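Local coordinates for protein TetR-family transcriptional regulator (Streptomyces coelicolor, PDB 2G7L) that probably binds DNA through an N-terminal helix-turn-helix domain and regulates transcription as a member of the TetR family, at residues R22-T27 / V58-T63. Numbering follows the deposited sequence.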
loop_
_atom_site.group_PDB
_atom_site.type_symbol
_atom_site.label_atom_id
_atom_site.label_comp_id
_atom_site.label_asym_id
_atom_site.label_seq_id
_atom_site.Cartn_x
_atom_site.Cartn_y
_atom_site.Cartn_z
ATOM N N ARG A 22 -13.619 -22.212 -10.489
ATOM C CA ARG A 22 -12.911 -23.019 -9.506
ATOM C C ARG A 22 -11.710 -23.732 -10.147
ATOM O O ARG A 22 -10.630 -23.786 -9.573
ATOM C CB ARG A 22 -13.840 -24.053 -8.873
ATOM C CG ARG A 22 -13.070 -25.003 -7.891
ATOM C CD ARG A 22 -13.726 -26.383 -7.683
ATOM N NE ARG A 22 -13.907 -27.090 -8.939
ATOM C CZ ARG A 22 -12.948 -27.773 -9.560
ATOM N NH1 ARG A 22 -11.710 -27.857 -9.054
ATOM N NH2 ARG A 22 -13.241 -28.356 -10.707
ATOM N N TRP A 23 -11.917 -24.338 -11.316
ATOM C CA TRP A 23 -10.863 -25.132 -11.957
ATOM C C TRP A 23 -9.681 -24.267 -12.368
ATOM O O TRP A 23 -8.514 -24.614 -12.146
ATOM C CB TRP A 23 -11.427 -25.906 -13.160
ATOM C CG TRP A 23 -10.433 -26.806 -13.923
ATOM C CD1 TRP A 23 -9.244 -27.371 -13.466
ATOM C CD2 TRP A 23 -10.582 -27.243 -15.271
ATOM N NE1 TRP A 23 -8.656 -28.113 -14.466
ATOM C CE2 TRP A 23 -9.460 -28.042 -15.585
ATOM C CE3 TRP A 23 -11.571 -27.031 -16.254
ATOM C CZ2 TRP A 23 -9.311 -28.659 -16.848
ATOM C CZ3 TRP A 23 -11.421 -27.659 -17.507
ATOM C CH2 TRP A 23 -10.294 -28.452 -17.779
ATOM N N ILE A 24 -10.004 -23.134 -12.972
ATOM C CA ILE A 24 -8.995 -22.123 -13.390
ATOM C C ILE A 24 -8.124 -21.690 -12.240
ATOM O O ILE A 24 -6.861 -21.634 -12.349
ATOM C CB ILE A 24 -9.710 -20.911 -14.010
ATOM C CG1 ILE A 24 -10.363 -21.338 -15.324
ATOM C CG2 ILE A 24 -8.736 -19.679 -14.165
ATOM C CD1 ILE A 24 -11.477 -20.398 -15.815
ATOM N N VAL A 25 -8.758 -21.414 -11.092
ATOM C CA VAL A 25 -7.960 -20.914 -9.954
ATOM C C VAL A 25 -7.188 -22.008 -9.276
ATOM O O VAL A 25 -6.040 -21.796 -8.852
ATOM C CB VAL A 25 -8.663 -19.750 -9.020
ATOM C CG1 VAL A 25 -10.071 -19.380 -9.412
ATOM C CG2 VAL A 25 -8.458 -19.920 -7.519
ATOM N N ASP A 26 -7.764 -23.220 -9.241
ATOM C CA ASP A 26 -7.059 -24.375 -8.616
ATOM C C ASP A 26 -5.798 -24.639 -9.421
ATOM O O ASP A 26 -4.776 -25.006 -8.855
ATOM C CB ASP A 26 -7.950 -25.672 -8.508
ATOM C CG ASP A 26 -9.119 -25.552 -7.445
ATOM O OD1 ASP A 26 -9.157 -24.521 -6.676
ATOM O OD2 ASP A 26 -9.968 -26.510 -7.342
ATOM N N THR A 27 -5.900 -24.473 -10.746
ATOM C CA THR A 27 -4.760 -24.604 -11.678
ATOM C C THR A 27 -3.691 -23.503 -11.461
ATOM O O THR A 27 -2.481 -23.797 -11.384
ATOM C CB THR A 27 -5.259 -24.561 -13.152
ATOM O OG1 THR A 27 -6.237 -25.581 -13.341
ATOM C CG2 THR A 27 -4.144 -24.838 -14.125
ATOM N N VAL A 58 -13.654 -14.476 -19.085
ATOM C CA VAL A 58 -15.012 -14.390 -18.592
ATOM C C VAL A 58 -15.073 -14.701 -17.085
ATOM O O VAL A 58 -15.944 -14.192 -16.378
ATOM C CB VAL A 58 -15.993 -15.265 -19.442
ATOM C CG1 VAL A 58 -15.245 -16.127 -20.409
ATOM C CG2 VAL A 58 -16.933 -16.103 -18.571
ATOM N N TYR A 59 -14.136 -15.519 -16.608
ATOM C CA TYR A 59 -14.023 -15.909 -15.184
ATOM C C TYR A 59 -13.113 -14.952 -14.417
ATOM O O TYR A 59 -13.515 -14.404 -13.399
ATOM C CB TYR A 59 -13.559 -17.362 -15.059
ATOM C CG TYR A 59 -14.503 -18.290 -15.769
ATOM C CD1 TYR A 59 -14.159 -18.865 -16.987
ATOM C CD2 TYR A 59 -15.781 -18.562 -15.251
ATOM C CE1 TYR A 59 -15.028 -19.697 -17.665
ATOM C CE2 TYR A 59 -16.667 -19.410 -15.926
ATOM C CZ TYR A 59 -16.282 -19.969 -17.135
ATOM O OH TYR A 59 -17.143 -20.806 -17.842
ATOM N N VAL A 60 -11.907 -14.726 -14.927
ATOM C CA VAL A 60 -10.957 -13.798 -14.318
ATOM C C VAL A 60 -10.552 -12.729 -15.347
ATOM O O VAL A 60 -9.979 -13.048 -16.396
ATOM C CB VAL A 60 -9.728 -14.547 -13.596
ATOM C CG1 VAL A 60 -9.447 -15.880 -14.210
ATOM C CG2 VAL A 60 -8.505 -13.743 -13.617
ATOM N N ALA A 61 -10.875 -11.466 -15.063
ATOM C CA ALA A 61 -10.792 -10.430 -16.092
ATOM C C ALA A 61 -9.368 -9.931 -16.393
ATOM O O ALA A 61 -9.140 -9.295 -17.419
ATOM C CB ALA A 61 -11.774 -9.261 -15.771
ATOM N N ASN A 62 -8.405 -10.218 -15.515
ATOM C CA ASN A 62 -7.045 -9.754 -15.719
ATOM C C ASN A 62 -6.072 -10.395 -14.746
ATOM O O ASN A 62 -6.462 -11.141 -13.864
ATOM C CB ASN A 62 -6.974 -8.196 -15.634
ATOM C CG ASN A 62 -7.615 -7.620 -14.351
ATOM O OD1 ASN A 62 -7.255 -8.000 -13.246
ATOM N ND2 ASN A 62 -8.556 -6.692 -14.512
ATOM N N THR A 63 -4.803 -10.068 -14.889
ATOM C CA THR A 63 -3.753 -10.565 -14.006
ATOM C C THR A 63 -4.085 -10.356 -12.505
ATOM O O THR A 63 -3.979 -11.300 -11.685
ATOM C CB THR A 63 -2.433 -9.839 -14.355
ATOM O OG1 THR A 63 -2.358 -9.666 -15.783
ATOM C CG2 THR A 63 -1.178 -10.557 -13.814
#
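The Y59 ring meets I24 obliquely: CD1 of the isoleucine lies 3.3 Å from CD1 of the tyrosine, while V58 CG2, from the ring's own segment, sits over the centre of one face, 4.0 Å above the plane. The two touching side chains run roughly perpendicular to one another, and I24 CD1 lies near the base of the ring, 3.8 Å from Y59 CB. I24 illustrates how a single branched residue can serve two neighbours. A chi1 of -67° turns its CG1 opposite C and alongside N, and CG1 carries CD1 to the tyrosine; the other branch, CG2, meets V60 CG1 at 3.9 Å. Between 22-27 and 58-63 the touching atoms are all apolar and no hydrogen bond crosses, although R21 NH2 makes a weak one to Y59 O. On the helix itself, T27 N and T27 OG1 approach W23 O from the two sides of the carbonyl plane, the latter at 2.7 Å. I24 also packs on L45 and L49, and V60 on M42 and L66. The contact thus fastens helix 21-35 to the loop between helices 53-56 and 63-74. I24 and V60 belong to the buried interior, with Y59 nearer its edge, of a helical domain that, as in TetR relatives, probably binds DNA through its helix-turn-helix.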